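Local coordinates for aminotransferase, class III (Thermomicrobium roseum, PDB 6IO1), which is a thermostable (S)-enantioselective omega-transaminase that probably transfers amino groups with the help of pyridoxal 5'-phosphate, at residues Ala203-Val206 and Gln207-Glu210; Ser325-Pro328 and Val329-Ala332; Leu404-Ala407 and Thr408-Gly412. All coordinates share one frame; numbering follows the deposited sequence.

How the contacts relate
All three contacts are local, made by residues three to five apart, two along a helix and one where a loop enters a helix, and together they sample a helix middle, a helix start and a helix end in a single aminotransferase chain. Contact 1 lies in the body of helix 198-216, contact 2 at the beginning of helix 328-344, contact 3 at the close of helix 400-410. None touches another: the centres of contacts 1 and 2 are 41 Å apart, on opposite sides of the chain's centre, and those of contacts 2 and 3 are 36 Å apart. Contacts 2 and 3 both reach the second subunit. In contact 2 the side chain of Ala330 lies about 13 Å from the bound pyridoxamine phosphate cofactor.

Contact 1 of 3, residues Ala203-Val206 and Gln207-Glu210; sequences ARLV and QELE
Val206 and Glu210, one turn apart, lie side by side and point the same way, with CG1 of Val206 4.0 Å from OE2 of Glu210. Val206 sets this methyl anti to its backbone N (chi1 167°), which turns it toward the following turn. The first torsion of Glu210 (chi1 -62°) puts CG beside its own N and 3.1 Å from O of Val206; the bend at chi2 then turns the carboxylate alongside the Val206 methyl. The backbone joins the same two residues: N of Glu210 donates to O of Val206 at 2.9 Å, with 166° at the hydrogen. OE1 of Glu210 is taken up outside the turn, by a salt bridge to Lys252 and a hydrogen bond with Tyr253. Leu205 and Glu208 meet more loosely, CD2 of the leucine standing 4.4 Å from OE1 of the glutamate; that oxygen is hydrogen-bonded to Thr185. Leu205 and Leu209 share one flank, and N of Leu209 binds O of Leu205 at 2.9 Å. Leu205, Val206 and Leu209 rest on Tyr242, Ala245, Ile246 and Val249 of helix 242-253, while Arg204 and Gln207 are exposed. The segment thus has the pattern of an amphipathic alpha-helix, with i to i+4 backbone bonds and one apolar flank laid against a neighbouring helix.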
ATOM      1  N   ALA B 203      19.053   7.640 -30.816  1.00 25.01           N
ATOM      2  CA  ALA B 203      18.881   8.974 -31.385  1.00 24.34           C
ATOM      3  C   ALA B 203      17.409   9.272 -31.638  1.00 21.34           C
ATOM      4  O   ALA B 203      16.927  10.374 -31.341  1.00 22.04           O
ATOM      5  CB  ALA B 203      19.690   9.107 -32.674  1.00 26.78           C
ATOM      6  N   ARG B 204      16.674   8.292 -32.171  1.00 22.42           N
ATOM      7  CA  ARG B 204      15.245   8.485 -32.406  1.00 24.69           C
ATOM      8  C   ARG B 204      14.498   8.718 -31.098  1.00 24.15           C
ATOM      9  O   ARG B 204      13.630   9.598 -31.013  1.00 22.85           O
ATOM     10  CB  ARG B 204      14.656   7.269 -33.116  1.00 28.61           C
ATOM     11  CG  ARG B 204      15.056   7.073 -34.564  1.00 33.53           C
ATOM     12  CD  ARG B 204      14.228   5.934 -35.138  1.00 38.56           C
ATOM     13  NE  ARG B 204      14.377   5.767 -36.579  1.00 46.85           N
ATOM     14  CZ  ARG B 204      13.599   4.980 -37.313  1.00 48.44           C
ATOM     15  NH1 ARG B 204      12.606   4.311 -36.743  1.00 47.36           N
ATOM     16  NH2 ARG B 204      13.798   4.875 -38.620  1.00 48.30           N
ATOM     17  N   LEU B 205      14.823   7.935 -30.066  1.00 25.24           N
ATOM     18  CA  LEU B 205      14.154   8.092 -28.777  1.00 23.81           C
ATOM     19  C   LEU B 205      14.451   9.454 -28.158  1.00 23.86           C
ATOM     20  O   LEU B 205      13.556  10.102 -27.599  1.00 24.13           O
ATOM     21  CB  LEU B 205      14.570   6.963 -27.834  1.00 23.33           C
ATOM     22  CG  LEU B 205      14.217   5.552 -28.312  1.00 24.11           C
ATOM     23  CD1 LEU B 205      15.095   4.515 -27.631  1.00 22.97           C
ATOM     24  CD2 LEU B 205      12.743   5.250 -28.083  1.00 29.37           C
ATOM     25  N   VAL B 206      15.705   9.905 -28.252  1.00 22.73           N
ATOM     26  CA  VAL B 206      16.076  11.215 -27.725  1.00 21.01           C
ATOM     27  C   VAL B 206      15.328  12.315 -28.464  1.00 22.58           C
ATOM     28  O   VAL B 206      14.840  13.276 -27.854  1.00 24.34           O
ATOM     29  CB  VAL B 206      17.601  11.410 -27.814  1.00 22.72           C
ATOM     30  CG1 VAL B 206      17.973  12.868 -27.586  1.00 27.12           C
ATOM     31  CG2 VAL B 206      18.307  10.514 -26.815  1.00 23.68           C
ATOM     32  N   GLN B 207      15.226  12.192 -29.791  1.00 22.89           N
ATOM     33  CA  GLN B 207      14.498  13.184 -30.575  1.00 23.91           C
ATOM     34  C   GLN B 207      13.033  13.237 -30.165  1.00 24.69           C
ATOM     35  O   GLN B 207      12.458  14.326 -30.010  1.00 26.61           O
ATOM     36  CB  GLN B 207      14.632  12.850 -32.060  1.00 26.59           C
ATOM     37  CG  GLN B 207      14.005  13.844 -33.014  1.00 35.17           C
ATOM     38  CD  GLN B 207      14.436  13.594 -34.446  1.00 49.61           C
ATOM     39  OE1 GLN B 207      15.318  14.275 -34.970  1.00 58.54           O
ATOM     40  NE2 GLN B 207      13.826  12.600 -35.082  1.00 52.02           N
ATOM     41  N   GLU B 208      12.416  12.070 -29.973  1.00 24.09           N
ATOM     42  CA  GLU B 208      11.024  12.043 -29.537  1.00 24.98           C
ATOM     43  C   GLU B 208      10.858  12.696 -28.170  1.00 23.11           C
ATOM     44  O   GLU B 208       9.920  13.474 -27.958  1.00 23.56           O
ATOM     45  CB  GLU B 208      10.508  10.609 -29.509  1.00 26.95           C
ATOM     46  CG  GLU B 208       9.180  10.479 -28.798  1.00 28.93           C
ATOM     47  CD  GLU B 208       8.869   9.064 -28.412  1.00 31.02           C
ATOM     48  OE1 GLU B 208       9.563   8.147 -28.906  1.00 32.82           O
ATOM     49  OE2 GLU B 208       7.945   8.860 -27.595  1.00 31.15           O
ATOM     50  N   LEU B 209      11.760  12.397 -27.230  1.00 22.38           N
ATOM     51  CA  LEU B 209      11.663  12.987 -25.897  1.00 20.99           C
ATOM     52  C   LEU B 209      11.787  14.505 -25.955  1.00 21.95           C
ATOM     53  O   LEU B 209      11.003  15.231 -25.330  1.00 19.18           O
ATOM     54  CB  LEU B 209      12.735  12.396 -24.979  1.00 20.13           C
ATOM     55  CG  LEU B 209      12.902  13.071 -23.615  1.00 19.00           C
ATOM     56  CD1 LEU B 209      11.595  13.048 -22.834  1.00 18.47           C
ATOM     57  CD2 LEU B 209      14.017  12.411 -22.819  1.00 18.45           C
ATOM     58  N   GLU B 210      12.766  15.004 -26.715  1.00 24.21           N
ATOM     59  CA  GLU B 210      12.967  16.447 -26.810  1.00 24.52           C
ATOM     60  C   GLU B 210      11.755  17.134 -27.428  1.00 24.48           C
ATOM     61  O   GLU B 210      11.293  18.171 -26.935  1.00 24.44           O
ATOM     62  CB  GLU B 210      14.228  16.751 -27.621  1.00 27.54           C
ATOM     63  CG  GLU B 210      15.512  16.210 -27.014  1.00 28.28           C
ATOM     64  CD  GLU B 210      16.638  17.224 -27.039  1.00 38.07           C
ATOM     65  OE1 GLU B 210      16.426  18.361 -26.567  1.00 36.08           O
ATOM     66  OE2 GLU B 210      17.731  16.886 -27.538  1.00 41.31           O
TER

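Contact 2 of 3, residues Ser325-Pro328 and Val329-Ala332; sequences SGHP and VACA
The ring of His327 caps the start of helix 328-344, its ND1 accepting two weak hydrogen bonds, from N of Val329 at 3.2 Å and from N of Ala330 at 3.5 Å. The Ala330 N-H comes in at the ring edge and fairly straight (160°), whereas that of Val329 is more bent. Beside ND1, CE1 rests 3.4 Å from CG2 of Val329, the two side chains running alongside each other. CG anti to the backbone N (chi1 -167°) holds the imidazole at the N-terminal end of the helix, beside the first N-H groups; CD of Pro328 lies over one face, toward the rim. The backbone of this N-cap residue joins in: N of Cys331 donates to O of His327 at 2.9 Å. Across the ring, NE2 is hydrogen-bonded to O of Gly294 in the second subunit, which helps fix the rotation. With alanine in place of this histidine, the N-H groups of Val329 and Ala330 would probably lose their side-chain acceptor, and O of Gly294 in the second subunit its mate. Farther out, Tyr295 of that subunit packs on His327 and Val329. Within the chain, Val329 also meets Ala76 and Met80 of helix 70-82, and Cys331 lies against Thr97 and Leu100 of helix 95-107.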
ATOM      1  N   SER B 325       3.969   3.211   7.049  1.00 14.66           N
ATOM      2  CA  SER B 325       5.270   3.728   6.647  1.00 14.59           C
ATOM      3  C   SER B 325       6.303   3.479   7.739  1.00 12.01           C
ATOM      4  O   SER B 325       6.129   3.912   8.882  1.00 14.57           O
ATOM      5  CB  SER B 325       5.162   5.223   6.352  1.00 14.79           C
ATOM      6  OG  SER B 325       6.441   5.831   6.320  1.00 17.66           O
ATOM      7  N   GLY B 326       7.380   2.780   7.388  1.00 13.21           N
ATOM      8  CA  GLY B 326       8.438   2.526   8.346  1.00 14.98           C
ATOM      9  C   GLY B 326       8.102   1.493   9.397  1.00 13.01           C
ATOM     10  O   GLY B 326       8.553   1.617  10.540  1.00 14.25           O
ATOM     11  N   HIS B 327       7.301   0.490   9.046  1.00 13.04           N
ATOM     12  CA  HIS B 327       6.896  -0.534   9.997  1.00 13.81           C
ATOM     13  C   HIS B 327       8.127  -1.182  10.632  1.00 12.42           C
ATOM     14  O   HIS B 327       9.008  -1.668   9.908  1.00 13.08           O
ATOM     15  CB  HIS B 327       6.040  -1.589   9.295  1.00 14.78           C
ATOM     16  CG  HIS B 327       5.328  -2.511  10.234  1.00 13.66           C
ATOM     17  ND1 HIS B 327       5.929  -3.627  10.776  1.00 14.51           N
ATOM     18  CD2 HIS B 327       4.067  -2.485  10.726  1.00 13.99           C
ATOM     19  CE1 HIS B 327       5.068  -4.247  11.562  1.00 15.15           C
ATOM     20  NE2 HIS B 327       3.931  -3.576  11.549  1.00 14.50           N
ATOM     21  N   PRO B 328       8.228  -1.202  11.966  1.00 13.96           N
ATOM     22  CA  PRO B 328       9.460  -1.706  12.602  1.00 13.86           C
ATOM     23  C   PRO B 328       9.798  -3.144  12.247  1.00 14.91           C
ATOM     24  O   PRO B 328      10.976  -3.461  12.036  1.00 14.43           O
ATOM     25  CB  PRO B 328       9.162  -1.547  14.101  1.00 13.30           C
ATOM     26  CG  PRO B 328       8.138  -0.461  14.167  1.00 14.44           C
ATOM     27  CD  PRO B 328       7.280  -0.653  12.951  1.00 13.67           C
ATOM     28  N   VAL B 329       8.800  -4.026  12.174  1.00 12.91           N
ATOM     29  CA  VAL B 329       9.072  -5.417  11.830  1.00 13.32           C
ATOM     30  C   VAL B 329       9.587  -5.518  10.400  1.00 12.57           C
ATOM     31  O   VAL B 329      10.556  -6.239  10.121  1.00 13.87           O
ATOM     32  CB  VAL B 329       7.809  -6.271  12.041  1.00 12.16           C
ATOM     33  CG1 VAL B 329       8.101  -7.738  11.764  1.00 12.58           C
ATOM     34  CG2 VAL B 329       7.277  -6.074  13.450  1.00 12.86           C
ATOM     35  N   ALA B 330       8.952  -4.793   9.476  1.00 12.50           N
ATOM     36  CA  ALA B 330       9.401  -4.794   8.089  1.00 12.40           C
ATOM     37  C   ALA B 330      10.827  -4.277   7.974  1.00 12.24           C
ATOM     38  O   ALA B 330      11.646  -4.852   7.250  1.00 13.40           O
ATOM     39  CB  ALA B 330       8.455  -3.955   7.229  1.00 13.04           C
ATOM     40  N   CYS B 331      11.144  -3.192   8.684  1.00 13.41           N
ATOM     41  CA  CYS B 331      12.487  -2.622   8.610  1.00 14.94           C
ATOM     42  C   CYS B 331      13.533  -3.553   9.218  1.00 14.55           C
ATOM     43  O   CYS B 331      14.645  -3.666   8.692  1.00 15.60           O
ATOM     44  CB  CYS B 331      12.508  -1.256   9.294  1.00 13.57           C
ATOM     45  SG  CYS B 331      11.499  -0.009   8.458  1.00 14.72           S
ATOM     46  N   ALA B 332      13.210  -4.211  10.335  1.00 13.15           N
ATOM     47  CA  ALA B 332      14.150  -5.164  10.921  1.00 14.09           C
ATOM     48  C   ALA B 332      14.403  -6.339   9.981  1.00 13.11           C
ATOM     49  O   ALA B 332      15.556  -6.764   9.789  1.00 14.35           O
ATOM     50  CB  ALA B 332      13.626  -5.657  12.270  1.00 14.37           C
TER

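Contact 3 of 3, residues Leu404-Ala407 and Thr408-Gly412; sequences LEAA and TRRRG
Arg409 reaches back one turn to lie along Glu405, the two side chains pointing the same way. CB of Arg409 starts 3.4 Å from O of Glu405, the carbonyl that also receives the Arg409 N-H. CG stays against that oxygen, and CD begins to leave it for the glutamate chain. With CG beside the backbone N (chi1 -68°) and the chain extended to NE, the guanidinium is delivered flat over its partner: NE comes 3.5 Å from CG of Glu405, which covers one face of the group. The carboxylate and guanidinium planes are only 6° apart, stacked. Hence the salt bridge between OE2 of Glu405 and NH2 of Arg409 is long, 3.6 Å, and works through charge alone, the oxygen being well out of the guanidinium plane. The N-H bonding of NH2 is directed instead to O of Phe90 in the second subunit.

On another flank, the hydroxyl OG1 of Thr408 is 2.8 Å from both O of Leu404 and O of Glu405; its one proton can go to either, and which of them takes it is not settled. The helix ends in a Schellman motif: Gly412, with positive phi, gives its N to O of Arg409 at 3.0 Å, and N of Ile413 turns to O of Thr408.

Leu404 and Ala407 lie on Val449 of helix 432-450, where Arg411 forms a salt bridge with Asp448. Thr408 touches both Ala445 of that helix and Val415 and Cys417 of strand 413-418, which the chain enters directly after Gly412.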
ATOM      1  N   LEU B 404       0.125 -22.178 -21.654  1.00 26.51           N
ATOM      2  CA  LEU B 404       1.500 -22.198 -21.166  1.00 24.57           C
ATOM      3  C   LEU B 404       1.542 -22.291 -19.648  1.00 21.72           C
ATOM      4  O   LEU B 404       2.400 -22.978 -19.086  1.00 21.78           O
ATOM      5  CB  LEU B 404       2.254 -20.953 -21.641  1.00 24.22           C
ATOM      6  CG  LEU B 404       2.873 -20.977 -23.040  1.00 24.69           C
ATOM      7  CD1 LEU B 404       3.598 -19.671 -23.335  1.00 23.94           C
ATOM      8  CD2 LEU B 404       3.801 -22.170 -23.215  1.00 24.67           C
ATOM      9  N   GLU B 405       0.622 -21.606 -18.967  1.00 22.44           N
ATOM     10  CA  GLU B 405       0.568 -21.671 -17.510  1.00 22.20           C
ATOM     11  C   GLU B 405       0.315 -23.099 -17.047  1.00 21.77           C
ATOM     12  O   GLU B 405       1.041 -23.631 -16.196  1.00 20.86           O
ATOM     13  CB  GLU B 405      -0.527 -20.730 -17.006  1.00 23.22           C
ATOM     14  CG  GLU B 405      -0.523 -20.448 -15.516  1.00 23.50           C
ATOM     15  CD  GLU B 405      -1.600 -19.455 -15.123  1.00 27.36           C
ATOM     16  OE1 GLU B 405      -2.757 -19.878 -14.915  1.00 31.49           O
ATOM     17  OE2 GLU B 405      -1.295 -18.247 -15.035  1.00 27.82           O
ATOM     18  N   ALA B 406      -0.698 -23.745 -17.628  1.00 21.95           N
ATOM     19  CA  ALA B 406      -1.021 -25.120 -17.266  1.00 24.25           C
ATOM     20  C   ALA B 406       0.123 -26.070 -17.605  1.00 22.55           C
ATOM     21  O   ALA B 406       0.423 -26.986 -16.834  1.00 24.80           O
ATOM     22  CB  ALA B 406      -2.310 -25.558 -17.962  1.00 30.13           C
ATOM     23  N   ALA B 407       0.751 -25.889 -18.770  1.00 23.06           N
ATOM     24  CA  ALA B 407       1.837 -26.778 -19.175  1.00 21.54           C
ATOM     25  C   ALA B 407       3.046 -26.638 -18.257  1.00 22.30           C
ATOM     26  O   ALA B 407       3.630 -27.640 -17.826  1.00 23.52           O
ATOM     27  CB  ALA B 407       2.226 -26.500 -20.627  1.00 24.70           C
ATOM     28  N   THR B 408       3.448 -25.399 -17.957  1.00 22.83           N
ATOM     29  CA  THR B 408       4.582 -25.180 -17.064  1.00 20.83           C
ATOM     30  C   THR B 408       4.295 -25.728 -15.676  1.00 21.53           C
ATOM     31  O   THR B 408       5.151 -26.386 -15.072  1.00 20.84           O
ATOM     32  CB  THR B 408       4.917 -23.691 -16.974  1.00 19.96           C
ATOM     33  OG1 THR B 408       3.734 -22.958 -16.634  1.00 20.63           O
ATOM     34  CG2 THR B 408       5.472 -23.174 -18.291  1.00 20.63           C
ATOM     35  N   ARG B 409       3.103 -25.482 -15.135  1.00 20.10           N
ATOM     36  CA  ARG B 409       2.785 -25.991 -13.771  1.00 20.20           C
ATOM     37  C   ARG B 409       2.809 -27.522 -13.768  1.00 21.18           C
ATOM     38  O   ARG B 409       3.354 -28.114 -12.827  1.00 22.57           O
ATOM     39  CB  ARG B 409       1.459 -25.403 -13.286  1.00 19.58           C
ATOM     40  CG  ARG B 409       1.552 -23.910 -13.019  1.00 22.05           C
ATOM     41  CD  ARG B 409       0.242 -23.228 -12.703  1.00 21.16           C
ATOM     42  NE  ARG B 409       0.482 -21.814 -12.479  1.00 19.21           N
ATOM     43  CZ  ARG B 409      -0.425 -20.963 -12.027  1.00 22.62           C
ATOM     44  NH1 ARG B 409      -1.618 -21.399 -11.665  1.00 25.97           N
ATOM     45  NH2 ARG B 409      -0.138 -19.679 -11.935  1.00 20.69           N
ATOM     46  N   ARG B 410       2.320 -28.139 -14.842  1.00 24.01           N
ATOM     47  CA  ARG B 410       2.318 -29.622 -14.920  1.00 24.54           C
ATOM     48  C   ARG B 410       3.767 -30.112 -14.835  1.00 25.97           C
ATOM     49  O   ARG B 410       4.002 -31.146 -14.181  1.00 25.73           O
ATOM     50  CB  ARG B 410       1.656 -30.081 -16.224  1.00 31.35           C
ATOM     51  CG  ARG B 410       0.144 -30.221 -16.137  1.00 44.09           C
ATOM     52  CD  ARG B 410      -0.558 -28.909 -15.839  1.00 50.02           C
ATOM     53  NE  ARG B 410      -1.977 -29.095 -15.569  1.00 60.83           N
ATOM     54  CZ  ARG B 410      -2.910 -29.235 -16.503  1.00 65.29           C
ATOM     55  NH1 ARG B 410      -4.175 -29.398 -16.154  1.00 66.50           N
ATOM     56  NH2 ARG B 410      -2.576 -29.212 -17.781  1.00 65.41           N
ATOM     57  N   ARG B 411       4.701 -29.369 -15.438  1.00 26.72           N
ATOM     58  CA  ARG B 411       6.126 -29.798 -15.483  1.00 24.43           C
ATOM     59  C   ARG B 411       6.902 -29.363 -14.227  1.00 23.82           C
ATOM     60  O   ARG B 411       8.142 -29.428 -14.263  1.00 25.42           O
ATOM     61  CB  ARG B 411       6.763 -29.412 -16.820  1.00 25.44           C
ATOM     62  CG  ARG B 411       6.593 -30.495 -17.875  1.00 28.25           C
ATOM     63  CD  ARG B 411       6.872 -30.072 -19.295  1.00 28.81           C
ATOM     64  NE  ARG B 411       6.328 -31.032 -20.243  1.00 30.14           N
ATOM     65  CZ  ARG B 411       6.802 -32.254 -20.440  1.00 30.93           C
ATOM     66  NH1 ARG B 411       7.747 -32.735 -19.654  1.00 29.71           N
ATOM     67  NH2 ARG B 411       6.332 -32.987 -21.431  1.00 31.06           N
ATOM     68  N   GLY B 412       6.196 -28.940 -13.178  1.00 21.88           N
ATOM     69  CA  GLY B 412       6.863 -28.578 -11.915  1.00 23.23           C
ATOM     70  C   GLY B 412       7.550 -27.223 -11.915  1.00 20.17           C
ATOM     71  O   GLY B 412       8.449 -27.035 -11.083  1.00 19.95           O
TER